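Local coordinates for NMB1025 protein (Neisseria meningitidis serogroup B, PDB 3KJJ), which is of unknown function but belongs to the YjgF/RutC family of small trimeric proteins, some relatives of which act as enamine/imine deaminases, at residues B[27-31]-B[119-123]. Sequence-based numbering, arbitrary orientation.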
loop_
_atom_site.group_PDB
_atom_site.type_symbol
_atom_site.label_atom_id
_atom_site.label_comp_id
_atom_site.label_asym_id
_atom_site.label_seq_id
_atom_site.Cartn_x
_atom_site.Cartn_y
_atom_site.Cartn_z
ATOM N N ASN B 27 7.892 -13.192 9.167
ATOM C CA ASN B 27 6.831 -14.121 9.602
ATOM C C ASN B 27 5.797 -14.500 8.556
ATOM O O ASN B 27 4.599 -14.296 8.755
ATOM C CB ASN B 27 6.136 -13.657 10.894
ATOM C CG ASN B 27 5.253 -14.750 11.517
ATOM O OD1 ASN B 27 5.632 -15.927 11.577
ATOM N ND2 ASN B 27 4.067 -14.360 11.971
ATOM N N GLY B 28 6.274 -15.043 7.445
ATOM C CA GLY B 28 5.401 -15.578 6.424
ATOM C C GLY B 28 4.980 -14.588 5.355
ATOM O O GLY B 28 4.544 -15.011 4.296
ATOM N N LEU B 29 5.106 -13.287 5.630
ATOM C CA LEU B 29 4.711 -12.241 4.668
ATOM C C LEU B 29 5.885 -11.771 3.837
ATOM O O LEU B 29 7.024 -11.777 4.299
ATOM C CB LEU B 29 4.095 -11.026 5.363
ATOM C CG LEU B 29 2.772 -11.177 6.103
ATOM C CD1 LEU B 29 2.519 -9.946 6.957
ATOM C CD2 LEU B 29 1.605 -11.445 5.171
ATOM N N ILE B 30 5.585 -11.323 2.622
ATOM C CA ILE B 30 6.599 -10.941 1.646
ATOM C C ILE B 30 6.168 -9.615 1.019
ATOM O O ILE B 30 5.033 -9.487 0.561
ATOM C CB ILE B 30 6.734 -12.027 0.558
ATOM C CG1 ILE B 30 7.401 -13.287 1.134
ATOM C CG2 ILE B 30 7.517 -11.505 -0.669
ATOM C CD1 ILE B 30 7.111 -14.555 0.345
ATOM N N PHE B 31 7.065 -8.633 1.037
ATOM C CA PHE B 31 6.816 -7.337 0.421
ATOM C C PHE B 31 7.810 -7.139 -0.725
ATOM O O PHE B 31 9.022 -7.185 -0.517
ATOM C CB PHE B 31 6.925 -6.216 1.470
ATOM C CG PHE B 31 5.859 -6.270 2.528
ATOM C CD1 PHE B 31 4.711 -5.493 2.414
ATOM C CD2 PHE B 31 5.994 -7.112 3.632
ATOM C CE1 PHE B 31 3.712 -5.536 3.392
ATOM C CE2 PHE B 31 5.002 -7.169 4.612
ATOM C CZ PHE B 31 3.864 -6.377 4.493
ATOM N N THR B 119 2.290 -7.677 -2.309
ATOM C CA THR B 119 2.384 -8.310 -1.000
ATOM C C THR B 119 1.980 -9.773 -1.182
ATOM O O THR B 119 0.958 -10.077 -1.818
ATOM C CB THR B 119 1.433 -7.658 0.034
ATOM O OG1 THR B 119 1.522 -6.228 -0.054
ATOM C CG2 THR B 119 1.788 -8.095 1.480
ATOM N N ALA B 120 2.757 -10.680 -0.595
ATOM C CA ALA B 120 2.523 -12.101 -0.799
ATOM C C ALA B 120 2.806 -12.878 0.473
ATOM O O ALA B 120 3.235 -12.311 1.485
ATOM C CB ALA B 120 3.390 -12.637 -1.965
ATOM N N VAL B 121 2.535 -14.174 0.421
ATOM C CA VAL B 121 2.807 -15.044 1.557
ATOM C C VAL B 121 3.791 -16.154 1.175
ATOM O O VAL B 121 3.781 -16.648 0.051
ATOM C CB VAL B 121 1.497 -15.588 2.208
ATOM C CG1 VAL B 121 0.839 -16.654 1.352
ATOM C CG2 VAL B 121 1.763 -16.108 3.618
ATOM N N LYS B 122 4.663 -16.501 2.116
ATOM C CA LYS B 122 5.593 -17.603 1.959
ATOM C C LYS B 122 4.813 -18.914 2.077
ATOM O O LYS B 122 4.032 -19.081 3.017
ATOM C CB LYS B 122 6.671 -17.518 3.046
ATOM C CG LYS B 122 7.827 -18.497 2.892
ATOM C CD LYS B 122 8.847 -18.303 4.011
ATOM C CE LYS B 122 9.888 -19.408 4.010
ATOM N NZ LYS B 122 11.082 -19.026 4.823
ATOM N N ARG B 123 5.014 -19.824 1.119
ATOM C CA ARG B 123 4.376 -21.137 1.151
ATOM C C ARG B 123 4.794 -21.935 2.381
ATOM O O ARG B 123 5.963 -21.931 2.761
ATOM C CB ARG B 123 4.725 -21.936 -0.107
ATOM C CG ARG B 123 3.840 -21.644 -1.298
ATOM C CD ARG B 123 4.287 -22.419 -2.523
ATOM N NE ARG B 123 5.436 -21.792 -3.173
ATOM C CZ ARG B 123 6.554 -22.425 -3.519
ATOM N NH1 ARG B 123 7.535 -21.752 -4.105
ATOM N NH2 ARG B 123 6.691 -23.726 -3.293
#
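Three backbone hydrogen bonds join these antiparallel segments. Lys122 N donates to Gly28 O at 2.6 Å and almost in line, while Ile30 and Ala120 bond in both directions, Ile30 N to Ala120 O and Ala120 N to Ile30 O, each at 2.8 Å. These bonds flank the non-hydrogen-bonded pair Leu29-Val121; a second such pair, Phe31-Thr119, follows beyond Ile30-Ala120. Weaker CA-H...O contacts fill in, such as Val121 CA to Gly28 O at 3.2 Å and Thr119 CA to Ile30 O at 3.3 Å. Gly28, at phi 90° and psi -19°, sits in the turn that follows strand 21-26; a CB at these angles would jam against the carbonyl oxygen of Asn27. Strand 29-32 lies between strand 21-26 of the N-terminal hairpin and strand 114-121, the last strand of the chain, which goes on to pair with 68-75, as expected of the YjgF fold. The side chains then part onto two faces. On one, Ile30 CB lies 4.2 Å from Ala120 CB, and Ile30 CD1 reaches along the strand to within 4.0 Å of Lys122 CB; the same isoleucine touches Cys61 and Ser63 in the loop after helix 43-60. On the other, Thr119 CG2 makes a CH-pi contact over the Phe31 ring, 4.1 Å from its centroid, and Leu29 and Val121 share this face. It is turned to the trimer interior: Leu29 packs on Leu29 of both other subunits, Thr119 on Phe31 of the second subunit, and Phe31 on Leu69 of the third.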